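Local coordinates for protein tungsten formylmethanofuran dehydrogenase subunit E (Syntrophus aciditrophicus, PDB 3D00) that binds a zinc ion through four cysteines of a treble-clef finger and, as an FmdE-like protein, is probably linked to formylmethanofuran metabolism, its exact role being unsettled, at residues R5-Y10 with Q65-C70; V100-E105 with N115-L120. All coordinates share one frame; numbering follows the deposited sequence. Where two conformers were deposited one is given.

Contact 1 (R5-Y10 with Q65-C70)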
loop_
_atom_site.group_PDB
_atom_site.type_symbol
_atom_site.label_atom_id
_atom_site.label_comp_id
_atom_site.label_asym_id
_atom_site.label_seq_id
_atom_site.Cartn_x
_atom_site.Cartn_y
_atom_site.Cartn_z
ATOM N N ARG A 5 -23.122 0.698 14.367
ATOM C CA ARG A 5 -21.705 0.439 14.447
ATOM C C ARG A 5 -20.934 1.363 13.554
ATOM O O ARG A 5 -20.349 0.930 12.549
ATOM C CB ARG A 5 -21.424 -1.009 14.086
ATOM C CG ARG A 5 -21.927 -1.952 15.148
ATOM C CD ARG A 5 -20.898 -2.939 15.442
ATOM N NE ARG A 5 -21.210 -3.766 16.584
ATOM C CZ ARG A 5 -21.042 -3.395 17.846
ATOM N NH1 ARG A 5 -20.626 -2.174 18.166
ATOM N NH2 ARG A 5 -21.310 -4.259 18.793
ATOM N N ASN A 6 -20.890 2.634 13.943
ATOM C CA ASN A 6 -20.001 3.600 13.296
ATOM C C ASN A 6 -18.473 3.282 13.318
ATOM O O ASN A 6 -17.920 2.715 14.273
ATOM C CB ASN A 6 -20.292 5.000 13.831
ATOM C CG ASN A 6 -21.730 5.399 13.588
ATOM O OD1 ASN A 6 -22.545 4.557 13.201
ATOM N ND2 ASN A 6 -22.052 6.666 13.804
ATOM N N ILE A 7 -17.819 3.622 12.211
ATOM C CA ILE A 7 -16.374 3.423 12.035
ATOM C C ILE A 7 -15.773 4.787 11.756
ATOM O O ILE A 7 -16.015 5.377 10.705
ATOM C CB ILE A 7 -16.092 2.419 10.935
ATOM C CG1 ILE A 7 -16.450 1.024 11.463
ATOM C CG2 ILE A 7 -14.618 2.484 10.519
ATOM C CD1 ILE A 7 -16.854 0.067 10.403
ATOM N N LEU A 8 -15.032 5.291 12.744
ATOM C CA LEU A 8 -14.686 6.704 12.852
ATOM C C LEU A 8 -15.949 7.567 12.546
ATOM O O LEU A 8 -16.949 7.434 13.247
ATOM C CB LEU A 8 -13.454 7.043 11.989
ATOM C CG LEU A 8 -12.119 6.344 12.331
ATOM C CD1 LEU A 8 -11.097 6.755 11.362
ATOM C CD2 LEU A 8 -11.632 6.680 13.736
ATOM N N SER A 9 -15.900 8.388 11.486
ATOM C CA SER A 9 -16.991 9.298 11.092
ATOM C C SER A 9 -18.062 8.621 10.237
ATOM O O SER A 9 -19.118 9.208 9.986
ATOM C CB SER A 9 -16.420 10.489 10.289
ATOM O OG SER A 9 -16.112 10.118 8.939
ATOM N N TYR A 10 -17.788 7.409 9.763
ATOM C CA TYR A 10 -18.734 6.683 8.907
ATOM C C TYR A 10 -19.693 5.764 9.703
ATOM O O TYR A 10 -19.365 5.252 10.769
ATOM C CB TYR A 10 -17.998 5.839 7.852
ATOM C CG TYR A 10 -17.050 6.562 6.917
ATOM C CD1 TYR A 10 -17.511 7.439 5.946
ATOM C CD2 TYR A 10 -15.689 6.302 6.955
ATOM C CE1 TYR A 10 -16.636 8.066 5.072
ATOM C CE2 TYR A 10 -14.811 6.925 6.101
ATOM C CZ TYR A 10 -15.280 7.805 5.154
ATOM O OH TYR A 10 -14.366 8.398 4.305
ATOM N N GLN A 65 -5.555 2.709 5.004
ATOM C CA GLN A 65 -5.562 3.685 3.913
ATOM C C GLN A 65 -6.865 4.391 3.728
ATOM O O GLN A 65 -6.880 5.620 3.476
ATOM C CB GLN A 65 -5.132 3.035 2.635
ATOM C CG GLN A 65 -3.723 2.602 2.725
ATOM C CD GLN A 65 -3.178 2.163 1.421
ATOM O OE1 GLN A 65 -2.232 2.754 0.917
ATOM N NE2 GLN A 65 -3.753 1.101 0.859
ATOM N N LEU A 66 -7.968 3.666 3.894
ATOM C CA LEU A 66 -9.299 4.265 3.752
ATOM C C LEU A 66 -9.717 5.181 4.887
ATOM O O LEU A 66 -10.563 6.043 4.698
ATOM C CB LEU A 66 -10.380 3.180 3.670
ATOM C CG LEU A 66 -10.835 2.623 2.317
ATOM C CD1 LEU A 66 -11.571 1.260 2.518
ATOM C CD2 LEU A 66 -11.718 3.640 1.632
ATOM N N LEU A 67 -9.198 4.953 6.084
ATOM C CA LEU A 67 -9.700 5.614 7.290
ATOM C C LEU A 67 -8.779 6.656 7.934
ATOM O O LEU A 67 -9.225 7.451 8.779
ATOM C CB LEU A 67 -9.998 4.536 8.350
ATOM C CG LEU A 67 -11.166 3.586 8.113
ATOM C CD1 LEU A 67 -11.244 2.449 9.139
ATOM C CD2 LEU A 67 -12.461 4.413 8.092
ATOM N N THR A 68 -7.485 6.599 7.593
ATOM C CA THR A 68 -6.460 7.399 8.241
ATOM C C THR A 68 -5.710 8.143 7.142
ATOM O O THR A 68 -5.902 7.841 5.979
ATOM C CB THR A 68 -5.433 6.518 8.992
ATOM O OG1 THR A 68 -4.647 5.829 8.039
ATOM C CG2 THR A 68 -6.087 5.446 9.924
ATOM N N PRO A 69 -4.916 9.161 7.506
ATOM C CA PRO A 69 -4.063 9.822 6.507
ATOM C C PRO A 69 -2.868 9.031 6.064
ATOM O O PRO A 69 -2.180 9.471 5.121
ATOM C CB PRO A 69 -3.627 11.145 7.202
ATOM C CG PRO A 69 -4.296 11.212 8.474
ATOM C CD PRO A 69 -4.861 9.856 8.816
ATOM N N CYS A 70 -2.612 7.883 6.720
ATOM C CA CYS A 70 -1.465 7.063 6.438
ATOM C C CYS A 70 -1.743 6.218 5.215
ATOM O O CYS A 70 -2.680 5.403 5.199
ATOM C CB CYS A 70 -1.132 6.159 7.638
ATOM S SG CYS A 70 -1.072 7.029 9.230
#
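L67, on the last turn of helix 60-67, receives three side chains of the N-terminal loop, I7, L8 and Y10, and every contact between these side chains is apolar. I7 meets the end of the leucine: its CG2 lies 3.6 Å from L67 CD1 and nearly as close to CD2, the two side chains crossing at about a right angle. This branch faces the helix because I7 CG2 stands anti to the backbone N, with CG1 beside that N (chi1 -73°). A beta-branched residue suits the place, since a methyl carried directly on CB can touch L67; the I7 side chain also touches Y12 and Y15 of helix 12-23.

L8 is long enough to carry CD1 further back along the leucine, 3.9 Å from L67 CB. The same methyl also sits 3.3 Å from the carbonyl O of L67, a close van der Waals approach. The flat ring of Y10 offers a broad edge: L67 CD2 lies near the ring plane, 3.9 Å from Y10 CD2, and S9 OG stands above the centre of one face.

No hydrogen bond joins the segments; most of the polar bonding lies within each. A type II' turn from I7 to Y10 is closed by two backbone bonds, I7 N to Y10 O (2.7 Å) and Y10 N to I7 O (2.9 Å). Outside, D38 OD1 of helix 28-42 accepts from L8 N. T68 OG1 accepts from C70 N at 3.2 Å, forming an ST turn.

The contact thus joins the N-terminal loop to the C-terminal end of helix 60-67, where L67 also touches V37 of helix 28-42. It depends on shape: a compact turn, stiffened by its own bonds, fits around one branched leucine.

Contact 2 (V100-E105 with N115-L120)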
loop_
_atom_site.group_PDB
_atom_site.type_symbol
_atom_site.label_atom_id
_atom_site.label_comp_id
_atom_site.label_asym_id
_atom_site.label_seq_id
_atom_site.Cartn_x
_atom_site.Cartn_y
_atom_site.Cartn_z
ATOM N N VAL A 100 -3.553 -3.224 18.012
ATOM C CA VAL A 100 -4.843 -3.866 18.068
ATOM C C VAL A 100 -4.776 -5.128 17.251
ATOM O O VAL A 100 -4.256 -5.142 16.146
ATOM C CB VAL A 100 -6.002 -2.973 17.526
ATOM C CG1 VAL A 100 -7.330 -3.697 17.728
ATOM C CG2 VAL A 100 -6.005 -1.629 18.202
ATOM N N PHE A 101 -5.336 -6.181 17.818
ATOM C CA PHE A 101 -5.364 -7.455 17.204
ATOM C C PHE A 101 -6.618 -8.238 17.623
ATOM O O PHE A 101 -7.370 -7.822 18.517
ATOM C CB PHE A 101 -4.067 -8.207 17.566
ATOM C CG PHE A 101 -3.840 -8.432 19.053
ATOM C CD1 PHE A 101 -3.339 -7.437 19.845
ATOM C CD2 PHE A 101 -4.095 -9.657 19.626
ATOM C CE1 PHE A 101 -3.095 -7.661 21.191
ATOM C CE2 PHE A 101 -3.857 -9.897 20.980
ATOM C CZ PHE A 101 -3.356 -8.892 21.754
ATOM N N LEU A 102 -6.835 -9.367 16.960
ATOM C CA LEU A 102 -7.970 -10.229 17.254
ATOM C C LEU A 102 -7.666 -11.177 18.425
ATOM O O LEU A 102 -6.585 -11.752 18.519
ATOM C CB LEU A 102 -8.397 -11.012 16.011
ATOM C CG LEU A 102 -9.469 -10.366 15.121
ATOM C CD1 LEU A 102 -9.058 -8.954 14.881
ATOM C CD2 LEU A 102 -9.673 -11.138 13.792
ATOM N N ASP A 103 -8.651 -11.307 19.300
ATOM C CA ASP A 103 -8.575 -12.113 20.507
ATOM C C ASP A 103 -9.540 -13.293 20.286
ATOM O O ASP A 103 -10.756 -13.156 20.430
ATOM C CB ASP A 103 -9.003 -11.236 21.696
ATOM C CG ASP A 103 -8.540 -11.766 23.055
ATOM O OD1 ASP A 103 -7.372 -12.183 23.195
ATOM O OD2 ASP A 103 -9.360 -11.707 24.011
ATOM N N VAL A 104 -8.993 -14.441 19.882
ATOM C CA VAL A 104 -9.815 -15.650 19.634
ATOM C C VAL A 104 -10.530 -16.134 20.901
ATOM O O VAL A 104 -11.639 -16.690 20.797
ATOM C CB VAL A 104 -9.015 -16.780 18.945
ATOM C CG1 VAL A 104 -9.910 -18.018 18.687
ATOM C CG2 VAL A 104 -8.420 -16.263 17.634
ATOM N N GLU A 105 -9.949 -15.843 22.073
ATOM C CA GLU A 105 -10.642 -16.061 23.371
ATOM C C GLU A 105 -12.033 -15.405 23.411
ATOM O O GLU A 105 -12.962 -15.925 24.057
ATOM C CB GLU A 105 -9.799 -15.581 24.578
ATOM C CG GLU A 105 -8.234 -15.739 24.442
ATOM C CD GLU A 105 -7.475 -15.840 25.802
ATOM O OE1 GLU A 105 -8.004 -15.379 26.851
ATOM O OE2 GLU A 105 -6.336 -16.381 25.822
ATOM N N ASN A 115 -14.176 -19.473 12.141
ATOM C CA ASN A 115 -13.898 -20.371 11.022
ATOM C C ASN A 115 -13.139 -19.630 9.938
ATOM O O ASN A 115 -12.225 -20.173 9.336
ATOM C CB ASN A 115 -15.188 -20.993 10.446
ATOM C CG ASN A 115 -15.839 -22.043 11.385
ATOM O OD1 ASN A 115 -15.199 -22.576 12.306
ATOM N ND2 ASN A 115 -17.126 -22.317 11.158
ATOM N N TRP A 116 -13.531 -18.378 9.710
ATOM C CA TRP A 116 -12.828 -17.460 8.799
ATOM C C TRP A 116 -11.401 -17.167 9.288
ATOM O O TRP A 116 -10.438 -17.297 8.540
ATOM C CB TRP A 116 -13.607 -16.126 8.654
ATOM C CG TRP A 116 -12.782 -15.055 7.965
ATOM C CD1 TRP A 116 -12.575 -14.917 6.624
ATOM C CD2 TRP A 116 -12.011 -14.032 8.593
ATOM N NE1 TRP A 116 -11.735 -13.871 6.373
ATOM C CE2 TRP A 116 -11.366 -13.304 7.560
ATOM C CE3 TRP A 116 -11.800 -13.652 9.930
ATOM C CZ2 TRP A 116 -10.551 -12.220 7.815
ATOM C CZ3 TRP A 116 -10.980 -12.577 10.191
ATOM C CH2 TRP A 116 -10.348 -11.869 9.128
ATOM N N PHE A 117 -11.283 -16.760 10.550
ATOM C CA PHE A 117 -9.992 -16.355 11.088
ATOM C C PHE A 117 -9.029 -17.527 11.027
ATOM O O PHE A 117 -7.913 -17.363 10.601
ATOM C CB PHE A 117 -10.132 -15.794 12.519
ATOM C CG PHE A 117 -8.856 -15.208 13.080
ATOM C CD1 PHE A 117 -8.172 -14.209 12.403
ATOM C CD2 PHE A 117 -8.346 -15.641 14.287
ATOM C CE1 PHE A 117 -6.999 -13.667 12.922
ATOM C CE2 PHE A 117 -7.180 -15.099 14.800
ATOM C CZ PHE A 117 -6.504 -14.115 14.104
ATOM N N LEU A 118 -9.492 -18.718 11.379
ATOM C CA LEU A 118 -8.629 -19.906 11.447
ATOM C C LEU A 118 -8.642 -20.711 10.159
ATOM O O LEU A 118 -8.020 -21.773 10.077
ATOM C CB LEU A 118 -9.051 -20.795 12.619
ATOM C CG LEU A 118 -9.251 -20.067 13.947
ATOM C CD1 LEU A 118 -9.726 -21.056 15.006
ATOM C CD2 LEU A 118 -7.990 -19.327 14.383
ATOM N N LYS A 119 -9.342 -20.202 9.142
ATOM C CA LYS A 119 -9.474 -20.898 7.852
ATOM C C LYS A 119 -9.960 -22.378 7.982
ATOM O O LYS A 119 -9.562 -23.240 7.209
ATOM C CB LYS A 119 -8.157 -20.789 7.062
ATOM C CG LYS A 119 -7.689 -19.355 6.863
ATOM C CD LYS A 119 -6.363 -19.225 6.120
ATOM N N LEU A 120 -10.841 -22.654 8.945
ATOM C CA LEU A 120 -11.375 -24.002 9.145
ATOM C C LEU A 120 -12.386 -24.339 8.045
ATOM O O LEU A 120 -13.265 -23.516 7.763
ATOM C CB LEU A 120 -12.084 -24.127 10.504
ATOM C CG LEU A 120 -11.354 -23.666 11.764
ATOM C CD1 LEU A 120 -12.179 -23.926 13.025
ATOM C CD2 LEU A 120 -9.994 -24.322 11.851
#
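F117 CG stands anti to the backbone N (chi1 -173°), placed so that the side chain leaves the end of helix 111-117 on the side of L102 and V104. On V104, CG2 lies anti to the carbonyl carbon and meets the ring at its edge, 3.3 Å from F117 CE2, a tight approach.

L102 comes over a face instead. Its CD2 makes a CH-pi contact 4.0 Å from the centroid of the F117 ring, 27° off the ring normal, while L102 CB lies above the same ring nearer its rim. A leucine suits this position because it is long enough to carry one methyl, CD2, over the F117 face and up to the indole edge at once, 4.1 Å from W116 CZ3. Past F117 the helix closes in a Schellman motif, K119 taking positive phi as L120 N bonds to N115 O and K119 N to W116 O.

An alanine in place of F117 would probably leave L102 CD2 without its aromatic face and open a gap beside V104 CG2. The ring also packs on F85 and M107 of its own chain and on A172 of the second subunit, so the helix end is joined to the strand end by dispersion and CH-pi forces, without a hydrogen bond between the segments.

Overall arrangement
From the N terminus, the chain first lays down the loop before helix 12-23, and contact 1 closes when helix 60-67 ends against it, enclosing helices 12-23 and 28-42 and strand 50-54. The chain then adds strands 77-79, 86-91 and 96-102 to the mixed sheet. Contact 2 opens at the end of strand 96-102 and soon closes through helix 111-117, a short local loop. The two therefore follow in series, neither nesting nor crossing, with centres 22 Å apart. Helix 28-42 touches both, through V37 and V41 at contact 1 and M36 and I32 at contact 2. Each contact also borders the second subunit, while the zinc site lies apart.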